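Local structure of 3' terminal uridylyl transferase (Trypanosoma brucei, 5HZD) at residues 316-319 with 320-324; 335-338 with 339-343; 397-400 with 401-405; 486-489 with 490-494. The protein catalyses the magnesium- or manganese-dependent addition of uridines from UTP to the 3' hydroxyl of guide, ribosomal and some messenger RNAs in mitochondrial RNA editing. All coordinates share one frame; numbering follows the deposited sequence.

Interaction 1. Residues 316-319 with 320-324; sequences VLKD and WSKTS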
loop_
_atom_site.group_PDB
_atom_site.type_symbol
_atom_site.label_atom_id
_atom_site.label_comp_id
_atom_site.label_asym_id
_atom_site.label_seq_id
_atom_site.Cartn_x
_atom_site.Cartn_y
_atom_site.Cartn_z
ATOM N N VAL A 316 -11.254 2.464 7.371
ATOM C CA VAL A 316 -12.174 3.599 7.351
ATOM C C VAL A 316 -11.417 4.915 7.391
ATOM O O VAL A 316 -11.784 5.866 6.696
ATOM C CB VAL A 316 -13.190 3.508 8.525
ATOM C CG1 VAL A 316 -13.959 4.815 8.702
ATOM C CG2 VAL A 316 -14.145 2.356 8.275
ATOM N N LEU A 317 -10.335 4.981 8.166
ATOM C CA LEU A 317 -9.528 6.202 8.193
ATOM C C LEU A 317 -8.807 6.469 6.877
ATOM O O LEU A 317 -8.627 7.619 6.501
ATOM C CB LEU A 317 -8.518 6.163 9.336
ATOM C CG LEU A 317 -9.232 6.359 10.685
ATOM C CD1 LEU A 317 -8.241 6.136 11.830
ATOM C CD2 LEU A 317 -9.892 7.763 10.833
ATOM N N LYS A 318 -8.371 5.429 6.173
ATOM C CA LYS A 318 -7.743 5.681 4.869
ATOM C C LYS A 318 -8.758 6.334 3.951
ATOM O O LYS A 318 -8.439 7.337 3.297
ATOM C CB LYS A 318 -7.306 4.374 4.228
ATOM C CG LYS A 318 -6.666 4.553 2.813
ATOM C CD LYS A 318 -6.338 3.165 2.281
ATOM C CE LYS A 318 -5.166 3.176 1.319
ATOM N NZ LYS A 318 -5.427 4.129 0.222
ATOM N N ASP A 319 -9.975 5.780 3.893
ATOM C CA ASP A 319 -10.988 6.324 3.006
ATOM C C ASP A 319 -11.376 7.742 3.442
ATOM O O ASP A 319 -11.489 8.633 2.608
ATOM C CB ASP A 319 -12.237 5.418 2.963
ATOM C CG ASP A 319 -11.966 4.073 2.309
ATOM O OD1 ASP A 319 -10.910 3.937 1.644
ATOM O OD2 ASP A 319 -12.833 3.171 2.461
ATOM N N TRP A 320 -11.592 7.947 4.742
ATOM C CA TRP A 320 -11.899 9.272 5.271
ATOM C C TRP A 320 -10.806 10.283 4.921
ATOM O O TRP A 320 -11.072 11.444 4.547
ATOM C CB TRP A 320 -12.073 9.227 6.791
ATOM C CG TRP A 320 -11.931 10.587 7.395
ATOM C CD1 TRP A 320 -12.887 11.570 7.416
ATOM C CD2 TRP A 320 -10.762 11.154 7.982
ATOM N NE1 TRP A 320 -12.383 12.699 8.005
ATOM C CE2 TRP A 320 -11.077 12.486 8.351
ATOM C CE3 TRP A 320 -9.470 10.675 8.223
ATOM C CZ2 TRP A 320 -10.152 13.344 8.965
ATOM C CZ3 TRP A 320 -8.546 11.522 8.849
ATOM C CH2 TRP A 320 -8.891 12.843 9.214
ATOM N N SER A 321 -9.564 9.859 5.071
ATOM C CA SER A 321 -8.470 10.799 4.872
ATOM C C SER A 321 -8.393 11.246 3.415
ATOM O O SER A 321 -8.128 12.413 3.139
ATOM C CB SER A 321 -7.163 10.213 5.392
ATOM O OG SER A 321 -6.712 9.106 4.599
ATOM N N LYS A 322 -8.692 10.337 2.492
ATOM C CA LYS A 322 -8.682 10.702 1.072
ATOM C C LYS A 322 -9.880 11.580 0.720
ATOM O O LYS A 322 -9.733 12.610 0.046
ATOM C CB LYS A 322 -8.635 9.453 0.197
ATOM C CG LYS A 322 -7.276 8.778 0.281
ATOM C CD LYS A 322 -7.059 7.762 -0.798
ATOM C CE LYS A 322 -5.603 7.316 -0.826
ATOM N NZ LYS A 322 -4.673 8.431 -1.219
ATOM N N THR A 323 -11.068 11.227 1.197
ATOM C CA THR A 323 -12.251 12.011 0.868
ATOM C C THR A 323 -12.203 13.412 1.463
ATOM O O THR A 323 -12.670 14.366 0.844
ATOM C CB THR A 323 -13.579 11.330 1.281
ATOM O OG1 THR A 323 -13.713 11.320 2.707
ATOM C CG2 THR A 323 -13.642 9.923 0.746
ATOM N N SER A 324 -11.600 13.550 2.647
ATOM C CA SER A 324 -11.560 14.849 3.332
ATOM C C SER A 324 -10.387 15.702 2.853
ATOM O O SER A 324 -10.307 16.883 3.176
ATOM C CB SER A 324 -11.435 14.653 4.842
ATOM O OG SER A 324 -10.186 14.054 5.152
#
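Trp320 meets Leu317 with the six-membered part of its indole. CE3 of Trp320 lies 3.9 Å from CD2 of Leu317, and Leu317 O sits at the ring edge, near the ring plane. With CG opposite the backbone N, the first torsion (chi1 161°) lays the benzo edge beside Leu317. The indole also packs against Phe509, Val508, Glu490 and Leu491. Ser321 turns its hydroxyl back along the helix. Its OG donates to Lys318 O over 2.8 Å, while Lys322 N reaches that same oxygen from the same face of the carbonyl plane at 3.1 Å. Asn327 also bonds to Ser321 OG. Lys322 runs beside Lys318, both chains bending at the last torsion, and its CE is 3.4 Å from Lys318 NZ. Thr323 keeps the helical bond from its N to Asp319 O, and in the conformer described its hydroxyl bonds to Val508 O. Ser324 OG bonds to Trp320 O at 2.8 Å and lies above one indole face, toward the rim. Both lysines bind UTP. Lys318 NZ and Lys322 NZ, 4.6 Å apart, form a positive pair, which is consistent with gripping the triphosphate of the nucleotide.

Interaction 2. Residues 335-338 with 339-343; sequences TSYA and INIMW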
loop_
_atom_site.group_PDB
_atom_site.type_symbol
_atom_site.label_atom_id
_atom_site.label_comp_id
_atom_site.label_asym_id
_atom_site.label_seq_id
_atom_site.Cartn_x
_atom_site.Cartn_y
_atom_site.Cartn_z
ATOM N N THR A 335 0.453 11.046 3.528
ATOM C CA THR A 335 0.297 9.812 2.786
ATOM C C THR A 335 -0.591 8.841 3.560
ATOM O O THR A 335 -0.879 9.028 4.759
ATOM C CB THR A 335 1.658 9.129 2.644
ATOM O OG1 THR A 335 2.219 8.914 3.951
ATOM C CG2 THR A 335 2.607 9.980 1.832
ATOM N N SER A 336 -0.986 7.757 2.913
ATOM C CA SER A 336 -1.741 6.731 3.623
ATOM C C SER A 336 -0.929 6.130 4.760
ATOM O O SER A 336 -1.473 5.807 5.835
ATOM C CB SER A 336 -2.206 5.639 2.662
ATOM O OG SER A 336 -3.165 6.197 1.755
ATOM N N TYR A 337 0.374 5.992 4.568
ATOM C CA TYR A 337 1.231 5.494 5.631
ATOM C C TYR A 337 1.160 6.425 6.844
ATOM O O TYR A 337 1.045 5.939 7.972
ATOM C CB TYR A 337 2.677 5.410 5.119
ATOM C CG TYR A 337 3.700 4.757 6.033
ATOM C CD1 TYR A 337 3.464 3.530 6.628
ATOM C CD2 TYR A 337 4.960 5.329 6.201
ATOM C CE1 TYR A 337 4.445 2.907 7.429
ATOM C CE2 TYR A 337 5.950 4.712 6.987
ATOM C CZ TYR A 337 5.682 3.508 7.595
ATOM O OH TYR A 337 6.668 2.905 8.375
ATOM N N ALA A 338 1.213 7.734 6.621
ATOM C CA ALA A 338 1.147 8.691 7.741
ATOM C C ALA A 338 -0.165 8.543 8.529
ATOM O O ALA A 338 -0.183 8.635 9.783
ATOM C CB ALA A 338 1.291 10.104 7.236
ATOM N N ILE A 339 -1.270 8.335 7.811
ATOM C CA ILE A 339 -2.568 8.171 8.479
ATOM C C ILE A 339 -2.558 6.894 9.323
ATOM O O ILE A 339 -3.046 6.894 10.447
ATOM C CB ILE A 339 -3.740 8.149 7.475
ATOM C CG1 ILE A 339 -3.770 9.437 6.630
ATOM C CG2 ILE A 339 -5.113 8.031 8.219
ATOM C CD1 ILE A 339 -3.813 10.743 7.445
ATOM N N ASN A 340 -1.989 5.799 8.802
ATOM C CA ASN A 340 -1.901 4.581 9.612
ATOM C C ASN A 340 -1.052 4.810 10.865
ATOM O O ASN A 340 -1.364 4.288 11.949
ATOM C CB ASN A 340 -1.305 3.428 8.797
ATOM C CG ASN A 340 -2.330 2.697 7.978
ATOM O OD1 ASN A 340 -3.446 2.467 8.425
ATOM N ND2 ASN A 340 -1.953 2.318 6.761
ATOM N N ILE A 341 0.018 5.613 10.744
ATOM C CA ILE A 341 0.827 5.906 11.917
ATOM C C ILE A 341 0.021 6.727 12.934
ATOM O O ILE A 341 0.117 6.474 14.144
ATOM C CB ILE A 341 2.155 6.582 11.541
ATOM C CG1 ILE A 341 3.014 5.569 10.772
ATOM C CG2 ILE A 341 2.896 7.092 12.801
ATOM C CD1 ILE A 341 4.144 6.210 9.954
ATOM N N MET A 342 -0.769 7.694 12.467
ATOM C CA MET A 342 -1.633 8.424 13.380
ATOM C C MET A 342 -2.551 7.464 14.140
ATOM O O MET A 342 -2.721 7.593 15.342
ATOM C CB MET A 342 -2.512 9.443 12.645
ATOM C CG MET A 342 -1.735 10.612 12.080
ATOM S SD MET A 342 -2.853 11.840 11.380
ATOM C CE MET A 342 -3.775 12.373 12.818
ATOM N N TRP A 343 -3.169 6.524 13.440
ATOM C CA TRP A 343 -4.100 5.609 14.081
ATOM C C TRP A 343 -3.372 4.718 15.065
ATOM O O TRP A 343 -3.804 4.548 16.208
ATOM C CB TRP A 343 -4.755 4.796 12.951
ATOM C CG TRP A 343 -5.586 3.598 13.337
ATOM C CD1 TRP A 343 -5.389 2.315 12.906
ATOM C CD2 TRP A 343 -6.820 3.577 14.090
ATOM N NE1 TRP A 343 -6.398 1.491 13.387
ATOM C CE2 TRP A 343 -7.285 2.249 14.100
ATOM C CE3 TRP A 343 -7.550 4.551 14.778
ATOM C CZ2 TRP A 343 -8.453 1.866 14.748
ATOM C CZ3 TRP A 343 -8.730 4.161 15.423
ATOM C CH2 TRP A 343 -9.150 2.827 15.424
#
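Tyr337 and Ile341, one helical turn apart, meet by a CH-pi contact. In the Ile341 conformer described here, CD1 stands 3.8 Å from the centroid of the Tyr337 ring and 12° off the ring normal, so the methyl is almost over the ring centre. Two torsions bring this about. The tyrosine ring leaves the helix opposite its own N (chi1 -173°). Ile341 sets CG1 opposite its carbonyl carbon (chi1 -67°) and so extends CG1 and CD1 back toward the ring. CG1 of Ile341 also rests 3.4 Å from Tyr337 O.

Other side-chain carbons lie against backbone carbonyl oxygens. CG1 of Ile339 lies 3.5 Å from Thr335 O, and CG of Met342 lies 3.4 Å from Ala338 O.

The hydrogen bonds are those of a helix start. Thr335 is the N-cap, and its OG1 accepts from Ala338 N at 3.1 Å. Regular bonds follow from Ile339, Asn340, Ile341 and Met342 to the carbonyls four residues earlier. The hydroxyl of Ser336 bonds to Asn327 ND2 and has a weak bond from Lys318.

Ser336 and Tyr337 both bind UTP, and Asn296 of the same site is close to Tyr337. In related uridylyltransferases a tyrosine here stacks on the uracil, and Tyr337 probably does the same. In this conformer the Ile341 methyl occupies one ring face and would limit the ring's tilt. The site also lies at the start of a helix, whose dipole would be expected to favour a bound anion.

Interaction 3. Residues 397-400 with 401-405; sequences DMLV and GFFYF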
loop_
_atom_site.group_PDB
_atom_site.type_symbol
_atom_site.label_atom_id
_atom_site.label_comp_id
_atom_site.label_asym_id
_atom_site.label_seq_id
_atom_site.Cartn_x
_atom_site.Cartn_y
_atom_site.Cartn_z
ATOM N N ASP A 397 -16.373 3.263 19.482
ATOM C CA ASP A 397 -15.709 3.987 20.572
ATOM C C ASP A 397 -14.290 4.399 20.160
ATOM O O ASP A 397 -13.818 5.512 20.458
ATOM C CB ASP A 397 -15.522 3.075 21.781
ATOM C CG ASP A 397 -16.778 2.863 22.583
ATOM O OD1 ASP A 397 -17.768 3.612 22.411
ATOM O OD2 ASP A 397 -16.752 1.924 23.420
ATOM N N MET A 398 -13.583 3.474 19.525
ATOM C CA MET A 398 -12.197 3.727 19.148
ATOM C C MET A 398 -12.062 4.783 18.073
ATOM O O MET A 398 -11.161 5.621 18.120
ATOM C CB MET A 398 -11.548 2.425 18.707
ATOM C CG MET A 398 -11.407 1.499 19.896
ATOM S SD MET A 398 -11.050 -0.213 19.414
ATOM C CE MET A 398 -9.339 -0.087 18.870
ATOM N N LEU A 399 -12.962 4.748 17.096
ATOM C CA LEU A 399 -12.909 5.745 16.027
ATOM C C LEU A 399 -13.289 7.139 16.517
ATOM O O LEU A 399 -12.609 8.125 16.208
ATOM C CB LEU A 399 -13.764 5.336 14.827
ATOM C CG LEU A 399 -13.436 6.169 13.589
ATOM C CD1 LEU A 399 -12.047 5.859 13.072
ATOM C CD2 LEU A 399 -14.502 5.947 12.473
ATOM N N VAL A 400 -14.353 7.245 17.306
ATOM C CA VAL A 400 -14.696 8.538 17.898
ATOM C C VAL A 400 -13.526 9.034 18.750
ATOM O O VAL A 400 -13.150 10.212 18.719
ATOM C CB VAL A 400 -15.950 8.391 18.778
ATOM C CG1 VAL A 400 -16.178 9.670 19.607
ATOM C CG2 VAL A 400 -17.099 8.113 17.903
ATOM N N GLY A 401 -12.907 8.104 19.465
ATOM C CA GLY A 401 -11.802 8.430 20.333
ATOM C C GLY A 401 -10.588 8.941 19.568
ATOM O O GLY A 401 -9.855 9.786 20.086
ATOM N N PHE A 402 -10.384 8.445 18.343
ATOM C CA PHE A 402 -9.271 8.901 17.502
ATOM C C PHE A 402 -9.473 10.387 17.163
ATOM O O PHE A 402 -8.556 11.211 17.284
ATOM C CB PHE A 402 -9.207 8.046 16.223
ATOM C CG PHE A 402 -8.328 8.611 15.120
ATOM C CD1 PHE A 402 -8.844 9.478 14.166
ATOM C CD2 PHE A 402 -7.003 8.211 15.010
ATOM C CE1 PHE A 402 -8.066 9.989 13.143
ATOM C CE2 PHE A 402 -6.214 8.689 13.983
ATOM C CZ PHE A 402 -6.751 9.567 13.042
ATOM N N PHE A 403 -10.678 10.730 16.735
ATOM C CA PHE A 403 -10.957 12.119 16.356
ATOM C C PHE A 403 -10.932 13.011 17.587
ATOM O O PHE A 403 -10.442 14.138 17.527
ATOM C CB PHE A 403 -12.290 12.216 15.605
ATOM C CG PHE A 403 -12.202 11.693 14.207
ATOM C CD1 PHE A 403 -11.572 12.447 13.225
ATOM C CD2 PHE A 403 -12.710 10.439 13.869
ATOM C CE1 PHE A 403 -11.488 11.961 11.921
ATOM C CE2 PHE A 403 -12.611 9.961 12.578
ATOM C CZ PHE A 403 -12.007 10.718 11.600
ATOM N N TYR A 404 -11.438 12.522 18.723
ATOM C CA TYR A 404 -11.304 13.307 19.946
ATOM C C TYR A 404 -9.839 13.524 20.372
ATOM O O TYR A 404 -9.454 14.658 20.732
ATOM C CB TYR A 404 -12.131 12.688 21.085
ATOM C CG TYR A 404 -12.161 13.555 22.326
ATOM C CD1 TYR A 404 -13.086 14.578 22.452
ATOM C CD2 TYR A 404 -11.246 13.346 23.350
ATOM C CE1 TYR A 404 -13.096 15.379 23.596
ATOM C CE2 TYR A 404 -11.243 14.133 24.475
ATOM C CZ TYR A 404 -12.178 15.131 24.595
ATOM O OH TYR A 404 -12.169 15.917 25.728
ATOM N N PHE A 405 -9.036 12.457 20.332
ATOM C CA PHE A 405 -7.622 12.526 20.715
ATOM C C PHE A 405 -6.899 13.587 19.899
ATOM O O PHE A 405 -6.183 14.437 20.457
ATOM C CB PHE A 405 -6.989 11.144 20.513
ATOM C CG PHE A 405 -5.538 11.081 20.893
ATOM C CD1 PHE A 405 -5.150 11.079 22.222
ATOM C CD2 PHE A 405 -4.559 11.028 19.918
ATOM C CE1 PHE A 405 -3.784 11.032 22.599
ATOM C CE2 PHE A 405 -3.185 10.963 20.277
ATOM C CZ PHE A 405 -2.802 10.956 21.608
#
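Leu399 and Phe403 come together through different first torsions. Leu399 puts CG opposite its backbone N (chi1 -165°), leaning the chain forward along the helix. Phe403 puts CG opposite its carbonyl carbon (chi1 -74°), leaning the ring back. The two side chains then lie side by side and point the same way, with Leu399 CG 4.0 Å from Phe403 CE2. The ring also rests on the backbone: its CD2 is 3.3 Å from Leu399 O.

Phe402 takes the forward-leaning torsion instead, and this brings one of its edges to its neighbour. CD1 of Phe402 lies 3.9 Å above the plane of the Phe403 ring, over its centre. CD2 of Phe403, in turn, lies in the plane of the Phe402 ring. The two rings thus meet edge to face, Phe402 giving the edge and Phe403 the face. They fan out to separate partners. Phe402 packs on Met342 and on Tyr406. Phe403 meets the indole of Trp320 edge to face.

Leu399 O has two donors. Phe403 N bonds to it at 3.3 Å, and Phe402 N adds a weak bond with an angle of 124°. Phe402 N bonds mainly to Met398 O, at 2.9 Å. On the far end of the run, Tyr404 N bonds to Val400 O, and the Tyr404 ring stacks on Trp51.

Leucine, valine and aromatic residues are spread around a helix packed against helices 310-324, 336-349 and 59-76. The arrangement is that of a buried helix in a helical bundle, consistent with the Cid1-like poly(A) polymerase family region in which it falls.

Interaction 4. Residues 486-489 with 490-494; sequences RVRT and ELYRG. With SO4 (sulfate ion), chain E.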
loop_
_atom_site.group_PDB
_atom_site.type_symbol
_atom_site.label_atom_id
_atom_site.label_comp_id
_atom_site.label_asym_id
_atom_site.label_seq_id
_atom_site.Cartn_x
_atom_site.Cartn_y
_atom_site.Cartn_z
ATOM N N ARG A 486 -6.456 23.427 7.794
ATOM C CA ARG A 486 -7.327 22.590 6.957
ATOM C C ARG A 486 -7.409 21.168 7.508
ATOM O O ARG A 486 -8.487 20.568 7.543
ATOM C CB ARG A 486 -6.886 22.607 5.477
ATOM C CG ARG A 486 -7.085 23.984 4.837
ATOM C CD ARG A 486 -6.481 24.078 3.425
ATOM N NE ARG A 486 -7.117 23.121 2.519
ATOM C CZ ARG A 486 -8.234 23.384 1.848
ATOM N NH1 ARG A 486 -8.821 24.565 1.987
ATOM N NH2 ARG A 486 -8.766 22.469 1.042
ATOM N N VAL A 487 -6.285 20.623 7.957
ATOM C CA VAL A 487 -6.272 19.301 8.565
ATOM C C VAL A 487 -7.067 19.297 9.870
ATOM O O VAL A 487 -7.920 18.437 10.085
ATOM C CB VAL A 487 -4.834 18.814 8.829
ATOM C CG1 VAL A 487 -4.867 17.472 9.571
ATOM C CG2 VAL A 487 -4.101 18.647 7.489
ATOM N N ARG A 488 -6.786 20.257 10.749
ATOM C CA ARG A 488 -7.531 20.347 12.000
ATOM C C ARG A 488 -9.028 20.462 11.745
ATOM O O ARG A 488 -9.823 19.899 12.497
ATOM C CB ARG A 488 -7.065 21.529 12.853
ATOM C CG ARG A 488 -5.611 21.409 13.376
ATOM C CD ARG A 488 -5.355 20.166 14.250
ATOM N NE ARG A 488 -6.132 20.193 15.492
ATOM C CZ ARG A 488 -5.795 20.860 16.600
ATOM N NH1 ARG A 488 -4.683 21.606 16.664
ATOM N NH2 ARG A 488 -6.572 20.778 17.670
ATOM N N THR A 489 -9.421 21.223 10.723
ATOM C CA THR A 489 -10.843 21.349 10.360
ATOM C C THR A 489 -11.471 19.985 10.143
ATOM O O THR A 489 -12.557 19.694 10.689
ATOM C CB THR A 489 -11.063 22.152 9.057
ATOM O OG1 THR A 489 -10.598 23.494 9.238
ATOM C CG2 THR A 489 -12.537 22.231 8.692
ATOM N N GLU A 490 -10.788 19.157 9.353
ATOM C CA GLU A 490 -11.317 17.827 9.045
ATOM C C GLU A 490 -11.360 16.907 10.265
ATOM O O GLU A 490 -12.271 16.060 10.371
ATOM C CB GLU A 490 -10.568 17.176 7.873
ATOM C CG GLU A 490 -10.644 17.987 6.554
ATOM C CD GLU A 490 -12.068 18.349 6.116
ATOM O OE1 GLU A 490 -13.018 17.545 6.318
ATOM O OE2 GLU A 490 -12.262 19.479 5.569
ATOM N N LEU A 491 -10.423 17.062 11.197
ATOM C CA LEU A 491 -10.484 16.232 12.409
ATOM C C LEU A 491 -11.704 16.640 13.246
ATOM O O LEU A 491 -12.407 15.767 13.783
ATOM C CB LEU A 491 -9.183 16.382 13.193
ATOM C CG LEU A 491 -8.002 15.696 12.518
ATOM C CD1 LEU A 491 -6.700 16.251 13.083
ATOM C CD2 LEU A 491 -8.049 14.173 12.714
ATOM N N TYR A 492 -11.996 17.942 13.342
ATOM C CA TYR A 492 -13.202 18.356 14.066
ATOM C C TYR A 492 -14.428 17.829 13.354
ATOM O O TYR A 492 -15.379 17.399 14.011
ATOM C CB TYR A 492 -13.347 19.891 14.158
ATOM C CG TYR A 492 -12.307 20.598 14.962
ATOM C CD1 TYR A 492 -12.080 20.259 16.289
ATOM C CD2 TYR A 492 -11.585 21.648 14.407
ATOM C CE1 TYR A 492 -11.121 20.930 17.043
ATOM C CE2 TYR A 492 -10.620 22.325 15.142
ATOM C CZ TYR A 492 -10.403 21.967 16.455
ATOM O OH TYR A 492 -9.442 22.623 17.198
ATOM N N ARG A 493 -14.442 17.882 12.012
ATOM C CA ARG A 493 -15.594 17.459 11.242
ATOM C C ARG A 493 -15.824 15.959 11.458
ATOM O O ARG A 493 -16.978 15.526 11.627
ATOM C CB ARG A 493 -15.397 17.778 9.763
ATOM C CG ARG A 493 -16.680 17.700 8.979
ATOM C CD ARG A 493 -16.535 17.770 7.473
ATOM N NE ARG A 493 -15.535 18.714 6.987
ATOM C CZ ARG A 493 -15.725 20.010 6.738
ATOM N NH1 ARG A 493 -16.895 20.628 6.948
ATOM N NH2 ARG A 493 -14.702 20.706 6.281
ATOM N N GLY A 494 -14.747 15.181 11.498
ATOM C CA GLY A 494 -14.895 13.750 11.731
ATOM C C GLY A 494 -15.490 13.451 13.098
ATOM O O GLY A 494 -16.367 12.588 13.222
HETATM S S SO4 E . -20.252 20.963 7.902
HETATM O O1 SO4 E . -19.518 21.915 7.068
HETATM O O2 SO4 E . -19.349 19.913 8.393
HETATM O O3 SO4 E . -21.314 20.355 7.098
HETATM O O4 SO4 E . -20.835 21.688 9.033
HETATM O O HOH W 1 -10.312 21.095 5.127
#
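The carboxylate oxygen OE2 of Glu490 is gripped twice. A water donates to it at 2.6 Å and also to Arg486 O, so the water bridges Glu490 and Arg486. Arg493 NH2 donates to OE2 at 2.8 Å, and Arg493 NE donates to OE1 at 2.9 Å. This is a side-on, two-nitrogen salt bridge with nearly straight bonds. The carboxylate oxygens lie in the guanidinium plane, though the nitrogens sit some 30° out of the carboxylate plane. A bend in Glu490 (chi2 -53°) turns the carboxylate forward along the helix, toward Arg493. The methyl CG2 of Thr489 lies alongside, 3.6 Å from Arg493 NH2. The other end of the guanidinium, NH1, bonds to O2 of a sulfate at 2.9 Å, and Arg39 binds the same ion. The sulfate probably comes from the crystallisation liquor.

Arg488 and Tyr492 approach at an angle, their planes 38° apart. NH2 of Arg488 and OH of Tyr492 are 3.4 Å apart but not hydrogen-bonded. Tyr492 OH bonds to Arg41, while Arg488 NH2 has a weak bond to Ser407 O. Val487 CG1 and Leu491 CD1 touch at 4.1 Å.

Helix 481-497 thus lies between several helices: 37-47 meets Tyr492 and Arg493, 385-409 meets Leu491, and 310-324 meets Glu490 and Leu491.

All four interactions are turns within helices that pack on one another. Interaction 1 touches each of the other three. Interactions 1 and 2 share the UTP site: one supplies lysines, the other a serine and a tyrosine, and Lys318 NZ is 3.4 Å from Ser336 OG. Interaction 3 is the most buried, and its chemistry is mainly apolar and aromatic. It meets interaction 2 through Trp343 and Phe402. Interaction 4 is partly buried. Leu491 faces the core beside Phe403, whereas Glu490 and Arg493 engage water and sulfate. It does not touch interaction 2; their nearest atoms are about 5 Å apart.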